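Local coordinates for glutathione uptake transporter (Shewanella oneidensis, PDB 4UVM), which probably carries peptides across the membrane, as a member of the proton-dependent oligopeptide transporter family of the major facilitator superfamily, at residues M168-K173 with W334-M339; T392-M397 with G477-A482. All blocks are in the same frame, centred on the assembly; numbering follows the deposited sequence.

Interaction 1 (M168-K173 with W334-M339); sequences MPLLLK and WFEPAM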
ATOM      1  N   MET A 168     -10.479  18.381   6.827  1.00 67.23           N
ATOM      2  CA  MET A 168      -9.322  18.940   6.118  1.00 65.70           C
ATOM      3  C   MET A 168      -9.623  19.614   4.772  1.00 66.44           C
ATOM      4  O   MET A 168      -8.969  20.602   4.435  1.00 65.57           O
ATOM      5  CB  MET A 168      -8.261  17.855   5.908  1.00 66.83           C
ATOM      6  CG  MET A 168      -7.686  17.330   7.206  1.00 67.74           C
ATOM      7  SD  MET A 168      -7.128  18.684   8.256  1.00 69.05           S
ATOM      8  CE  MET A 168      -6.979  17.834   9.829  1.00 83.51           C
ATOM      9  N   PRO A 169     -10.583  19.081   3.985  1.00 68.19           N
ATOM     10  CA  PRO A 169     -10.983  19.846   2.796  1.00 64.92           C
ATOM     11  C   PRO A 169     -11.539  21.223   3.137  1.00 65.05           C
ATOM     12  O   PRO A 169     -11.255  22.193   2.435  1.00 64.99           O
ATOM     13  CB  PRO A 169     -12.072  18.977   2.172  1.00 65.74           C
ATOM     14  CG  PRO A 169     -11.716  17.609   2.575  1.00 67.09           C
ATOM     15  CD  PRO A 169     -11.164  17.726   3.964  1.00 66.74           C
ATOM     16  N   LEU A 170     -12.332  21.289   4.201  1.00 64.82           N
ATOM     17  CA  LEU A 170     -12.929  22.539   4.653  1.00 63.24           C
ATOM     18  C   LEU A 170     -11.879  23.502   5.193  1.00 64.23           C
ATOM     19  O   LEU A 170     -11.953  24.708   4.963  1.00 69.89           O
ATOM     20  CB  LEU A 170     -13.983  22.264   5.724  1.00 59.10           C
ATOM     21  CG  LEU A 170     -15.235  21.561   5.213  1.00 63.24           C
ATOM     22  CD1 LEU A 170     -16.198  21.270   6.350  1.00 59.89           C
ATOM     23  CD2 LEU A 170     -15.894  22.419   4.148  1.00 63.00           C
ATOM     24  N   LEU A 171     -10.906  22.964   5.918  1.00 62.71           N
ATOM     25  CA  LEU A 171      -9.836  23.776   6.478  1.00 63.86           C
ATOM     26  C   LEU A 171      -8.996  24.393   5.366  1.00 64.34           C
ATOM     27  O   LEU A 171      -8.525  25.524   5.481  1.00 65.43           O
ATOM     28  CB  LEU A 171      -8.956  22.935   7.405  1.00 68.62           C
ATOM     29  CG  LEU A 171      -8.745  23.480   8.818  1.00 72.70           C
ATOM     30  CD1 LEU A 171     -10.083  23.692   9.511  1.00 66.57           C
ATOM     31  CD2 LEU A 171      -7.860  22.544   9.627  1.00 70.18           C
ATOM     32  N   LEU A 172      -8.816  23.635   4.289  1.00 64.45           N
ATOM     33  CA  LEU A 172      -8.042  24.086   3.139  1.00 60.48           C
ATOM     34  C   LEU A 172      -8.782  25.179   2.382  1.00 65.18           C
ATOM     35  O   LEU A 172      -8.176  26.127   1.886  1.00 65.12           O
ATOM     36  CB  LEU A 172      -7.742  22.911   2.207  1.00 58.44           C
ATOM     37  CG  LEU A 172      -6.991  23.196   0.908  1.00 61.22           C
ATOM     38  CD1 LEU A 172      -5.570  23.638   1.194  1.00 58.11           C
ATOM     39  CD2 LEU A 172      -6.999  21.971   0.016  1.00 54.06           C
ATOM     40  N   LYS A 173     -10.101  25.033   2.303  1.00 68.04           N
ATOM     41  CA  LYS A 173     -10.937  25.966   1.560  1.00 67.61           C
ATOM     42  C   LYS A 173     -10.954  27.345   2.207  1.00 69.65           C
ATOM     43  O   LYS A 173     -10.899  28.364   1.520  1.00 78.83           O
ATOM     44  CB  LYS A 173     -12.364  25.429   1.456  1.00 71.46           C
ATOM     45  CG  LYS A 173     -13.150  25.990   0.285  1.00 81.94           C
ATOM     46  CD  LYS A 173     -12.578  25.499  -1.035  1.00 79.56           C
ATOM     47  CE  LYS A 173     -13.504  25.829  -2.194  1.00 84.12           C
ATOM     48  NZ  LYS A 173     -13.010  25.265  -3.481  1.00 86.88           N
ATOM     49  N   TRP A 334     -21.951  23.380   0.208  1.00 82.40           N
ATOM     50  CA  TRP A 334     -21.073  23.117   1.345  1.00 82.78           C
ATOM     51  C   TRP A 334     -20.087  21.991   1.059  1.00 82.56           C
ATOM     52  O   TRP A 334     -19.046  21.887   1.704  1.00 86.45           O
ATOM     53  CB  TRP A 334     -21.897  22.767   2.589  1.00 81.97           C
ATOM     54  CG  TRP A 334     -22.444  21.363   2.576  1.00 84.12           C
ATOM     55  CD1 TRP A 334     -21.824  20.232   3.038  1.00 81.57           C
ATOM     56  CD2 TRP A 334     -23.721  20.941   2.078  1.00 83.65           C
ATOM     57  NE1 TRP A 334     -22.635  19.138   2.853  1.00 79.55           N
ATOM     58  CE2 TRP A 334     -23.805  19.547   2.268  1.00 84.02           C
ATOM     59  CE3 TRP A 334     -24.800  21.611   1.491  1.00 80.72           C
ATOM     60  CZ2 TRP A 334     -24.925  18.807   1.890  1.00 84.66           C
ATOM     61  CZ3 TRP A 334     -25.913  20.874   1.118  1.00 81.34           C
ATOM     62  CH2 TRP A 334     -25.966  19.487   1.317  1.00 86.49           C
ATOM     63  N   PHE A 335     -20.424  21.148   0.089  1.00 81.36           N
ATOM     64  CA  PHE A 335     -19.699  19.903  -0.120  1.00 79.04           C
ATOM     65  C   PHE A 335     -18.444  20.058  -0.977  1.00 78.34           C
ATOM     66  O   PHE A 335     -18.447  20.757  -1.993  1.00 75.80           O
ATOM     67  CB  PHE A 335     -20.625  18.860  -0.748  1.00 76.31           C
ATOM     68  CG  PHE A 335     -20.128  17.453  -0.606  1.00 75.42           C
ATOM     69  CD1 PHE A 335     -20.276  16.774   0.590  1.00 75.81           C
ATOM     70  CD2 PHE A 335     -19.513  16.811  -1.667  1.00 75.26           C
ATOM     71  CE1 PHE A 335     -19.820  15.478   0.728  1.00 75.35           C
ATOM     72  CE2 PHE A 335     -19.055  15.515  -1.537  1.00 73.55           C
ATOM     73  CZ  PHE A 335     -19.209  14.847  -0.336  1.00 72.55           C
ATOM     74  N   GLU A 336     -17.374  19.396  -0.544  1.00 79.80           N
ATOM     75  CA  GLU A 336     -16.121  19.327  -1.286  1.00 75.76           C
ATOM     76  C   GLU A 336     -15.895  17.899  -1.774  1.00 73.73           C
ATOM     77  O   GLU A 336     -16.140  16.946  -1.034  1.00 73.60           O
ATOM     78  CB  GLU A 336     -14.950  19.782  -0.413  1.00 75.27           C
ATOM     79  CG  GLU A 336     -14.981  21.256  -0.042  1.00 78.69           C
ATOM     80  CD  GLU A 336     -14.401  22.141  -1.131  1.00 86.51           C
ATOM     81  OE1 GLU A 336     -13.221  21.937  -1.490  1.00 94.75           O
ATOM     82  OE2 GLU A 336     -15.118  23.033  -1.633  1.00 82.97           O
ATOM     83  N   PRO A 337     -15.425  17.747  -3.022  1.00 73.27           N
ATOM     84  CA  PRO A 337     -15.224  16.432  -3.645  1.00 73.20           C
ATOM     85  C   PRO A 337     -14.342  15.489  -2.823  1.00 69.11           C
ATOM     86  O   PRO A 337     -14.520  14.272  -2.888  1.00 68.76           O
ATOM     87  CB  PRO A 337     -14.547  16.778  -4.975  1.00 71.06           C
ATOM     88  CG  PRO A 337     -15.004  18.159  -5.279  1.00 69.49           C
ATOM     89  CD  PRO A 337     -15.095  18.847  -3.946  1.00 73.13           C
ATOM     90  N   ALA A 338     -13.411  16.047  -2.057  1.00 68.26           N
ATOM     91  CA  ALA A 338     -12.473  15.242  -1.281  1.00 65.48           C
ATOM     92  C   ALA A 338     -13.149  14.534  -0.110  1.00 66.67           C
ATOM     93  O   ALA A 338     -12.590  13.597   0.457  1.00 69.36           O
ATOM     94  CB  ALA A 338     -11.330  16.110  -0.779  1.00 66.43           C
ATOM     95  N   MET A 339     -14.348  14.981   0.251  1.00 68.76           N
ATOM     96  CA  MET A 339     -15.071  14.400   1.381  1.00 67.66           C
ATOM     97  C   MET A 339     -15.630  13.016   1.068  1.00 65.85           C
ATOM     98  O   MET A 339     -16.092  12.312   1.961  1.00 66.19           O
ATOM     99  CB  MET A 339     -16.217  15.311   1.820  1.00 70.53           C
ATOM    100  CG  MET A 339     -15.810  16.713   2.231  1.00 70.81           C
ATOM    101  SD  MET A 339     -17.187  17.575   3.018  1.00 76.79           S
ATOM    102  CE  MET A 339     -16.720  19.275   2.753  1.00 75.32           C
TER
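Pro169 and Ala338 have the closest CA atoms across the contact, with 6.3 Å between Pro169 CA and Ala338 CA, where helix 143-175 passes a loop that winds into a 3-10 turn at residues 337-339. The helix is kinked here, as expected of a proline, whose N has no hydrogen to bond the preceding turn. The ring of Pro169 reaches over to the turn and sets its CG 3.7 Å from Ala338 CB, while Pro169 CB lies 4.0 Å from Glu336 CB. Beside it, Leu170 and Met339 cross at about a right angle, the methyl carbon Met339 CE being 3.5 Å from Leu170 CD2. Met339 CG is anti to the carbonyl carbon (chi1 -58°), and the extended chain beyond it carries CE to the leucine branch.

One turn further along the helix, Lys173 and Glu336 form a salt bridge with 3.6 Å between Lys173 NZ and Glu336 OE2. The glutamate bends at chi2 (-83°), which turns its CD toward the lysine chain, and Lys173 CD lies 3.6 Å from Glu336 OE1. No hydrogen bond links the segments, so apolar contact and charge carry the pairing.

The contact thus seats a proline-kinked helix on the loop leading to the predicted transmembrane helix 343-366. Lys331 NZ is hydrogen-bonded to Phe335 O just ahead of the turn. The same stretch of helix also packs on helix 177-196, through Leu171 against Ile183 and Leu172 against Ala180.

Interaction 2 (T392-M397 with G477-A482); sequences TIQLMM and GMSVTA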
ATOM      1  N   THR A 392     -18.115   3.749 -16.750  1.00 75.69           N
ATOM      2  CA  THR A 392     -19.351   4.117 -17.432  1.00 76.63           C
ATOM      3  C   THR A 392     -19.763   5.535 -17.057  1.00 78.48           C
ATOM      4  O   THR A 392     -20.229   6.294 -17.906  1.00 82.16           O
ATOM      5  CB  THR A 392     -20.510   3.152 -17.103  1.00 75.92           C
ATOM      6  OG1 THR A 392     -20.806   3.211 -15.703  1.00 81.75           O
ATOM      7  CG2 THR A 392     -20.148   1.726 -17.490  1.00 75.68           C
ATOM      8  N   ILE A 393     -19.585   5.883 -15.785  1.00 74.16           N
ATOM      9  CA  ILE A 393     -19.903   7.219 -15.291  1.00 72.37           C
ATOM     10  C   ILE A 393     -19.152   8.285 -16.085  1.00 74.46           C
ATOM     11  O   ILE A 393     -19.726   9.300 -16.478  1.00 79.09           O
ATOM     12  CB  ILE A 393     -19.568   7.354 -13.791  1.00 70.76           C
ATOM     13  CG1 ILE A 393     -20.622   6.634 -12.947  1.00 73.03           C
ATOM     14  CG2 ILE A 393     -19.482   8.814 -13.384  1.00 75.47           C
ATOM     15  CD1 ILE A 393     -20.442   6.803 -11.452  1.00 73.36           C
ATOM     16  N   GLN A 394     -17.871   8.035 -16.335  1.00 73.86           N
ATOM     17  CA  GLN A 394     -17.052   8.943 -17.127  1.00 77.31           C
ATOM     18  C   GLN A 394     -17.586   9.048 -18.551  1.00 81.20           C
ATOM     19  O   GLN A 394     -17.636  10.135 -19.123  1.00 80.52           O
ATOM     20  CB  GLN A 394     -15.596   8.477 -17.139  1.00 74.75           C
ATOM     21  CG  GLN A 394     -14.627   9.500 -17.696  1.00 75.96           C
ATOM     22  CD  GLN A 394     -14.585  10.766 -16.869  1.00 75.72           C
ATOM     23  OE1 GLN A 394     -14.837  10.741 -15.665  1.00 74.17           O
ATOM     24  NE2 GLN A 394     -14.274  11.884 -17.513  1.00 89.33           N
ATOM     25  N   LEU A 395     -17.981   7.911 -19.117  1.00 87.37           N
ATOM     26  CA  LEU A 395     -18.615   7.879 -20.430  1.00 79.44           C
ATOM     27  C   LEU A 395     -19.949   8.609 -20.407  1.00 81.20           C
ATOM     28  O   LEU A 395     -20.235   9.447 -21.264  1.00 81.55           O
ATOM     29  CB  LEU A 395     -18.831   6.436 -20.893  1.00 74.74           C
ATOM     30  CG  LEU A 395     -17.604   5.639 -21.326  1.00 74.24           C
ATOM     31  CD1 LEU A 395     -18.029   4.333 -21.979  1.00 71.00           C
ATOM     32  CD2 LEU A 395     -16.751   6.465 -22.272  1.00 76.90           C
ATOM     33  N   MET A 396     -20.761   8.274 -19.412  1.00 79.36           N
ATOM     34  CA  MET A 396     -22.095   8.831 -19.280  1.00 79.27           C
ATOM     35  C   MET A 396     -22.057  10.334 -19.018  1.00 86.17           C
ATOM     36  O   MET A 396     -22.952  11.066 -19.439  1.00 92.08           O
ATOM     37  CB  MET A 396     -22.848   8.111 -18.163  1.00 76.85           C
ATOM     38  CG  MET A 396     -24.250   8.612 -17.935  1.00 80.38           C
ATOM     39  SD  MET A 396     -25.136   7.593 -16.748  1.00 98.78           S
ATOM     40  CE  MET A 396     -25.118   6.011 -17.591  1.00 84.84           C
ATOM     41  N   MET A 397     -21.012  10.802 -18.343  1.00 85.49           N
ATOM     42  CA  MET A 397     -20.925  12.224 -18.028  1.00 85.70           C
ATOM     43  C   MET A 397     -20.004  12.969 -18.996  1.00 86.77           C
ATOM     44  O   MET A 397     -19.743  14.157 -18.821  1.00 90.50           O
ATOM     45  CB  MET A 397     -20.472  12.427 -16.576  1.00 85.71           C
ATOM     46  CG  MET A 397     -18.972  12.481 -16.353  1.00 84.88           C
ATOM     47  SD  MET A 397     -18.593  12.907 -14.639  1.00126.85           S
ATOM     48  CE  MET A 397     -16.953  13.595 -14.828  1.00 80.00           C
ATOM     49  N   GLY A 477     -12.377   6.137 -30.055  1.00 92.35           N
ATOM     50  CA  GLY A 477     -13.254   7.290 -29.986  1.00 93.00           C
ATOM     51  C   GLY A 477     -13.723   7.498 -28.561  1.00 89.85           C
ATOM     52  O   GLY A 477     -14.872   7.872 -28.314  1.00 88.68           O
ATOM     53  N   MET A 478     -12.825   7.242 -27.616  1.00 91.25           N
ATOM     54  CA  MET A 478     -13.149   7.354 -26.202  1.00 92.17           C
ATOM     55  C   MET A 478     -12.254   8.383 -25.537  1.00 88.46           C
ATOM     56  O   MET A 478     -11.105   8.570 -25.945  1.00 86.65           O
ATOM     57  CB  MET A 478     -12.998   6.000 -25.507  1.00 90.55           C
ATOM     58  CG  MET A 478     -14.120   5.673 -24.546  1.00 87.69           C
ATOM     59  SD  MET A 478     -13.751   4.238 -23.518  1.00 89.38           S
ATOM     60  CE  MET A 478     -13.004   3.138 -24.720  1.00 93.82           C
ATOM     61  N   SER A 479     -12.781   9.051 -24.516  1.00 86.91           N
ATOM     62  CA  SER A 479     -11.992  10.005 -23.753  1.00 86.66           C
ATOM     63  C   SER A 479     -10.880   9.275 -23.011  1.00 86.48           C
ATOM     64  O   SER A 479     -11.133   8.287 -22.316  1.00 86.55           O
ATOM     65  CB  SER A 479     -12.873  10.791 -22.777  1.00 85.92           C
ATOM     66  OG  SER A 479     -13.586   9.929 -21.910  1.00 80.64           O
ATOM     67  N   VAL A 480      -9.652   9.764 -23.180  1.00 85.84           N
ATOM     68  CA  VAL A 480      -8.463   9.167 -22.570  1.00 85.68           C
ATOM     69  C   VAL A 480      -8.669   8.880 -21.085  1.00 81.38           C
ATOM     70  O   VAL A 480      -8.252   7.842 -20.576  1.00 80.07           O
ATOM     71  CB  VAL A 480      -7.231  10.082 -22.742  1.00 84.71           C
ATOM     72  CG1 VAL A 480      -6.004   9.467 -22.093  1.00 81.10           C
ATOM     73  CG2 VAL A 480      -6.979  10.359 -24.217  1.00 86.55           C
ATOM     74  N   THR A 481      -9.331   9.812 -20.407  1.00 82.14           N
ATOM     75  CA  THR A 481      -9.687   9.663 -19.003  1.00 79.14           C
ATOM     76  C   THR A 481     -10.496   8.387 -18.757  1.00 86.15           C
ATOM     77  O   THR A 481     -10.197   7.621 -17.839  1.00 83.93           O
ATOM     78  CB  THR A 481     -10.481  10.890 -18.515  1.00 75.29           C
ATOM     79  OG1 THR A 481      -9.613  12.029 -18.479  1.00 77.86           O
ATOM     80  CG2 THR A 481     -11.059  10.656 -17.132  1.00 68.34           C
ATOM     81  N   ALA A 482     -11.504   8.153 -19.591  1.00 83.22           N
ATOM     82  CA  ALA A 482     -12.356   6.976 -19.440  1.00 87.05           C
ATOM     83  C   ALA A 482     -11.645   5.701 -19.887  1.00 84.88           C
ATOM     84  O   ALA A 482     -11.844   4.635 -19.304  1.00 79.36           O
ATOM     85  CB  ALA A 482     -13.652   7.152 -20.216  1.00 83.94           C
TER
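Gln394 and Leu395, near the end of helix 372-396, meet the start of helix 480-506, and the tight part of the contact centres on Ala482. Ala482 CB lies 3.6 Å from Gln394 CG and 3.8 Å from Leu395 CD2, so the methyl is shared by two neighbouring side chains. Gln394 CG is anti to the backbone N (chi1 -168°), and a bend at chi2 brings the amide across Thr481 at about a right angle, with Gln394 CD 3.5 Å from Thr481 CG2. The amide oxygen OE1 is hydrogen-bonded to Gln325 NE2 of helix 321-326. An alanine in place of Gln394 would probably leave Gln325 without this mate and open a gap beside the methyl groups of Thr481 and Ala482.

At the exposed rim, Leu395 and Met478 cross obliquely in close apolar contact, Leu395 CD2 lying 3.6 Å from Met478 CG. The loose point is Ser479, at the N-cap position of helix 480-506: its OG comes no nearer than 4.4 Å to Gln394 CG and is hydrogen-bonded to Asp398. Segment 392-397 closes one predicted transmembrane helix and segment 477-482 leads into another at Ala482, a junction of membrane helices as in the helical bundle of the major facilitator fold.

Overall arrangement
Interactions 1 and 2 follow one another along the chain, the first closing at residue 339 before the second opens at 392. Their centres are 26 Å apart and their nearest atoms about 11 Å apart, so they do not touch. Both are peripheral, 24 and 27 Å from the centre of the chain. They share no helix: interaction 1 joins helix 143-175 to the loop ahead of helix 343-366, whereas interaction 2 joins helices 372-396 and 480-506. Helix 321-326 offers an indirect connection, since it precedes the loop of interaction 1 and its Gln325 bonds Gln394. In a mostly helical chain without strands, both contacts therefore join sequence-distant helix ends and loops at the edge of the major facilitator fold.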